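Local structure of Lactamase_B domain-containing protein (Bacillus lehensis G1, 7EV5) at residues A[151-156]-A[189-194]; A[142-147]-A[182-187]. The protein is a two-zinc enzyme of the metallo-beta-lactamase fold, probably a hydrolase with dual activity, resembling B3 metallo-beta-lactamases and glyoxalase II. All blocks are in the same frame, centred on the assembly; numbering follows the deposited sequence.

How the interactions relate
Interactions 1 and 2 follow the same two runs of chain from the outer end of a beta-sheet to its zinc end. In interaction 2, strands 145-149 and 186-189 start side by side; in interaction 1, the segments that continue them, 151-156 and 189-194, meet beside the metals. The two centres lie 13 Å apart and the contacts touch: Leu152 O is 3.6 Å from Val187 CG1, and Leu194 CD2 is 3.9 Å from Ile186 CG2. His191 binds one zinc ion directly, whereas the side chain of Val187 is about 13 Å from a bound zinc. Asp150, a ligand of both zinc ions, directly follows strand 145-149 in the chain and precedes 151-156.

Interaction 1: A[151-156]-A[189-194]; sequences VLFQQS and SGHGPL. With ZN (zinc ion), chain C.
The side chains of Phe153 and His191 lie side by side, pointing the same way, beside the two-zinc site of the metallo-beta-lactamase fold; their rings form an oblique pair, centroids 5.7 Å apart and planes at 80°. Phe153 CE1 comes up to the edge of the imidazole, near its plane, 3.8 Å from His191 CD2. At the edge of the phenyl ring, in its plane, sits Ser189 OG, 3.4 Å from Phe153 CD1, and His191 O approaches the same carbon obliquely. A chi1 of -54° sets Phe153 CG anti to the carbonyl carbon, beside the backbone N, and the end of the ring comes nearer Ser189 and His191 than the start of the side chain suggests. On the imidazole, NE2 binds zinc; Asp58, His59 and Asp150 also bind this ion, and a water completes the set. Phe153 thus packs against a metal ligand without touching the metal.

No direct hydrogen bond joins the two segments, and water takes that role. One water accepts from Gln154 N at 2.9 Å and lies within donating distance of His191 O and Pro193 O, linking the turn after Phe153 to the loop carrying the histidine. Ser189 CB, meanwhile, presses against Leu152 O at 3.2 Å, and Asn13 and Tyr15 hold the carbonyl of Ser189 from beyond the contact.

Farther from the zinc, Gln154, in one of its two modelled conformers, crosses Pro193 at about a right angle. Its extended chain carries the amide over to the proline ring, Gln154 OE1 lying 3.2 Å from Pro193 CG; this contact and a weak bond from Gln154 NE2 to a second water are provisional. That water also donates to Leu194 O at 2.8 Å.

Interaction 2: A[142-147]-A[182-187]; sequences KEAVLF and PERTIV
Ala144 and Val145 meet Thr185 and Ile186 where two parallel strands begin, and the tight part of the contact is their backbone ladder. Ile186 N donates to Ala144 O at 2.9 Å, and Leu146 N donates to Ile186 O at 2.8 Å, so the backbone of Ile186 is gripped on both its N-H and its carbonyl. Thr185 CA adds a CA-H...O contact to Ala144 O.

Side chains pack on both faces of this ladder. On one, Val145 and Ile186 cross obliquely, their CG2 methyls 4.1 Å apart. On the other, Thr185 CG2 lies 3.9 Å from Leu146 CB; CG2 stands anti to the threonine N, which turns the methyl to Leu146 and leaves OG1 to reach back 2.7 Å to Pro182 O. That carbonyl also accepts from Thr185 N, closing a type I turn, and both donors come from the same face of its plane. Tyr139 and Ile197 extend the packing around Thr185.

On the solvent side no hydrogen bond or salt bridge crosses. The exposed Arg184 lays its guanidinium against Ala144 CB, which sits 3.5 Å above the plane and offset toward the rim. Glu143 OE1 remains 6.2 Å from Arg184 NH2, though the opposite charges may still attract weakly.

Ala144 and Val145 both face Tyr140 in a G1 beta bulge, with Ala144 at left-handed backbone angles (phi 56°, psi 55°). From this bulged hairpin, strand 145-149 runs parallel to strand 186-189 within one of the two mixed sheets of the metallo-beta-lactamase alpha-beta/beta-alpha sandwich.

Interaction 1: A[151-156]-A[189-194]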
# COMPACT_ATOMS: atom_id res chain seq x y z
N VAL A 151 2.62 -2.18 7.69
CA VAL A 151 2.25 -2.50 9.06
C VAL A 151 2.90 -3.80 9.52
O VAL A 151 3.51 -3.87 10.59
CB VAL A 151 0.71 -2.56 9.17
CG1 VAL A 151 0.29 -3.09 10.52
CG2 VAL A 151 0.12 -1.17 8.94
N LEU A 152 2.77 -4.85 8.71
CA LEU A 152 3.14 -6.21 9.08
C LEU A 152 3.91 -6.83 7.92
O LEU A 152 3.41 -6.84 6.79
CB LEU A 152 1.89 -7.05 9.36
CG LEU A 152 2.07 -8.53 9.67
CD1 LEU A 152 2.90 -8.73 10.93
CD2 LEU A 152 0.73 -9.24 9.77
N PHE A 153 5.10 -7.33 8.19
CA PHE A 153 5.90 -8.00 7.17
C PHE A 153 6.09 -9.45 7.57
O PHE A 153 5.74 -9.87 8.67
CB PHE A 153 7.29 -7.36 7.06
CG PHE A 153 7.27 -5.87 6.83
CD1 PHE A 153 6.70 -5.33 5.68
CD2 PHE A 153 7.85 -5.01 7.75
CE1 PHE A 153 6.71 -3.94 5.47
CE2 PHE A 153 7.86 -3.63 7.54
CZ PHE A 153 7.28 -3.09 6.40
N GLN A 154 6.65 -10.23 6.65
CA GLN A 154 7.10 -11.57 6.99
C GLN A 154 8.26 -11.44 7.97
O GLN A 154 9.31 -10.91 7.63
CB GLN A 154 7.54 -12.29 5.73
CG GLN A 154 7.89 -13.75 5.96
CD GLN A 154 8.57 -14.36 4.77
OE1 GLN A 154 9.69 -13.97 4.41
NE2 GLN A 154 7.90 -15.30 4.12
N GLN A 155 8.04 -11.89 9.21
CA GLN A 155 9.05 -11.93 10.28
C GLN A 155 9.39 -10.58 10.90
O GLN A 155 10.31 -10.52 11.74
CB GLN A 155 10.34 -12.65 9.86
CG GLN A 155 10.19 -14.16 9.72
CD GLN A 155 9.93 -14.82 11.05
OE1 GLN A 155 8.86 -15.39 11.27
NE2 GLN A 155 10.90 -14.75 11.96
N SER A 156 8.70 -9.50 10.56
CA SER A 156 8.96 -8.22 11.22
C SER A 156 7.70 -7.36 11.11
O SER A 156 6.69 -7.78 10.56
CB SER A 156 10.19 -7.49 10.66
OG SER A 156 10.00 -7.06 9.32
N SER A 189 2.47 -7.07 1.71
CA SER A 189 3.04 -5.93 2.41
C SER A 189 3.99 -5.14 1.51
O SER A 189 4.29 -5.53 0.38
CB SER A 189 3.76 -6.40 3.67
OG SER A 189 4.96 -7.06 3.32
N GLY A 190 4.43 -4.00 2.03
CA GLY A 190 5.24 -3.10 1.24
C GLY A 190 6.67 -3.54 1.04
O GLY A 190 7.33 -3.00 0.15
N HIS A 191 7.18 -4.46 1.85
CA HIS A 191 8.59 -4.81 1.76
C HIS A 191 8.77 -6.29 2.05
O HIS A 191 8.24 -6.78 3.04
CB HIS A 191 9.40 -3.96 2.76
CG HIS A 191 9.27 -2.48 2.53
ND1 HIS A 191 10.10 -1.80 1.66
CD2 HIS A 191 8.39 -1.57 3.01
CE1 HIS A 191 9.74 -0.53 1.63
NE2 HIS A 191 8.70 -0.36 2.43
N GLY A 192 9.52 -6.99 1.20
CA GLY A 192 9.84 -8.37 1.44
C GLY A 192 8.80 -9.35 0.94
O GLY A 192 7.85 -8.98 0.24
N PRO A 193 8.96 -10.62 1.30
CA PRO A 193 8.11 -11.68 0.74
C PRO A 193 6.67 -11.64 1.24
O PRO A 193 6.36 -11.10 2.30
CB PRO A 193 8.79 -12.97 1.23
CG PRO A 193 10.19 -12.58 1.57
CD PRO A 193 10.11 -11.16 2.04
N LEU A 194 5.80 -12.26 0.45
CA LEU A 194 4.44 -12.51 0.89
C LEU A 194 4.44 -13.43 2.11
O LEU A 194 5.35 -14.22 2.33
CB LEU A 194 3.64 -13.17 -0.23
CG LEU A 194 3.39 -12.36 -1.49
CD1 LEU A 194 2.75 -13.26 -2.54
CD2 LEU A 194 2.49 -11.16 -1.20
ZN ZN C . 7.63 1.35 2.61
O HOH W 1 7.56 -9.25 4.08
O HOH W 2 6.92 -16.26 1.27
O HOH W 3 7.79 3.09 3.58

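Interaction 2: A[142-147]-A[182-187]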
# COMPACT_ATOMS: atom_id res chain seq x y z
N LYS A 142 -12.46 -11.68 -1.89
CA LYS A 142 -12.69 -12.65 -2.96
C LYS A 142 -11.50 -13.59 -3.17
O LYS A 142 -11.67 -14.79 -3.36
CB LYS A 142 -13.05 -11.94 -4.27
CG LYS A 142 -13.37 -12.87 -5.43
CD LYS A 142 -13.66 -12.07 -6.70
CE LYS A 142 -14.46 -12.88 -7.71
NZ LYS A 142 -13.69 -14.03 -8.25
N GLU A 143 -10.28 -13.05 -3.14
CA GLU A 143 -9.09 -13.87 -3.25
C GLU A 143 -8.29 -13.91 -1.95
O GLU A 143 -7.14 -14.35 -1.96
CB GLU A 143 -8.21 -13.44 -4.43
CG GLU A 143 -8.90 -13.52 -5.79
CD GLU A 143 -9.25 -14.94 -6.22
OE1 GLU A 143 -8.59 -15.88 -5.75
OE2 GLU A 143 -10.18 -15.10 -7.03
N ALA A 144 -8.87 -13.46 -0.85
CA ALA A 144 -8.29 -13.62 0.48
C ALA A 144 -6.88 -13.03 0.56
O ALA A 144 -5.92 -13.70 0.96
CB ALA A 144 -8.32 -15.08 0.93
N VAL A 145 -6.76 -11.76 0.19
CA VAL A 145 -5.48 -11.07 0.21
C VAL A 145 -5.67 -9.69 0.83
O VAL A 145 -6.68 -9.02 0.58
CB VAL A 145 -4.84 -10.99 -1.20
CG1 VAL A 145 -5.80 -10.42 -2.21
CG2 VAL A 145 -3.55 -10.18 -1.18
N LEU A 146 -4.70 -9.28 1.64
CA LEU A 146 -4.73 -8.02 2.36
C LEU A 146 -3.55 -7.18 1.89
O LEU A 146 -2.39 -7.58 2.07
CB LEU A 146 -4.63 -8.27 3.87
CG LEU A 146 -4.55 -7.02 4.76
CD1 LEU A 146 -5.90 -6.33 4.85
CD2 LEU A 146 -4.05 -7.43 6.15
N PHE A 147 -3.83 -6.02 1.31
CA PHE A 147 -2.78 -5.09 0.90
C PHE A 147 -2.62 -4.10 2.05
O PHE A 147 -3.34 -3.10 2.13
CB PHE A 147 -3.15 -4.43 -0.42
CG PHE A 147 -3.42 -5.43 -1.51
CD1 PHE A 147 -2.37 -5.97 -2.23
CD2 PHE A 147 -4.71 -5.86 -1.79
CE1 PHE A 147 -2.59 -6.89 -3.22
CE2 PHE A 147 -4.94 -6.80 -2.78
CZ PHE A 147 -3.88 -7.32 -3.50
N PRO A 182 -9.04 -13.73 8.53
CA PRO A 182 -8.87 -15.18 8.40
C PRO A 182 -7.41 -15.56 8.23
O PRO A 182 -6.63 -14.86 7.58
CB PRO A 182 -9.69 -15.52 7.15
CG PRO A 182 -10.73 -14.47 7.10
CD PRO A 182 -10.06 -13.21 7.61
N GLU A 183 -7.03 -16.69 8.84
CA GLU A 183 -5.61 -17.04 8.91
C GLU A 183 -5.00 -17.33 7.54
O GLU A 183 -3.79 -17.12 7.35
CB GLU A 183 -5.37 -18.19 9.90
CG GLU A 183 -5.34 -17.75 11.37
CD GLU A 183 -4.85 -18.84 12.32
OE1 GLU A 183 -3.99 -19.65 11.92
OE2 GLU A 183 -5.32 -18.88 13.48
N ARG A 184 -5.81 -17.77 6.56
CA ARG A 184 -5.29 -18.04 5.22
C ARG A 184 -5.06 -16.77 4.40
O ARG A 184 -4.52 -16.87 3.29
CB ARG A 184 -6.17 -19.03 4.45
CG ARG A 184 -7.34 -18.42 3.68
CD ARG A 184 -7.98 -19.42 2.70
NE ARG A 184 -8.99 -18.78 1.85
CZ ARG A 184 -8.98 -18.81 0.52
NH1 ARG A 184 -8.01 -19.44 -0.13
NH2 ARG A 184 -9.94 -18.20 -0.16
N THR A 185 -5.45 -15.61 4.91
CA THR A 185 -5.31 -14.36 4.17
C THR A 185 -3.84 -14.07 3.88
O THR A 185 -3.00 -14.07 4.79
CB THR A 185 -5.88 -13.20 4.99
OG1 THR A 185 -7.23 -13.50 5.35
CG2 THR A 185 -5.85 -11.91 4.17
N ILE A 186 -3.53 -13.80 2.62
CA ILE A 186 -2.18 -13.39 2.26
C ILE A 186 -1.94 -11.97 2.73
O ILE A 186 -2.77 -11.08 2.51
CB ILE A 186 -1.96 -13.54 0.75
CG1 ILE A 186 -1.88 -15.02 0.37
CG2 ILE A 186 -0.71 -12.80 0.30
CD1 ILE A 186 -1.93 -15.28 -1.13
N VAL A 187 -0.82 -11.75 3.41
CA VAL A 187 -0.38 -10.41 3.79
C VAL A 187 0.54 -9.93 2.67
O VAL A 187 1.68 -10.39 2.53
CB VAL A 187 0.31 -10.40 5.16
CG1 VAL A 187 0.85 -9.01 5.48
CG2 VAL A 187 -0.67 -10.85 6.23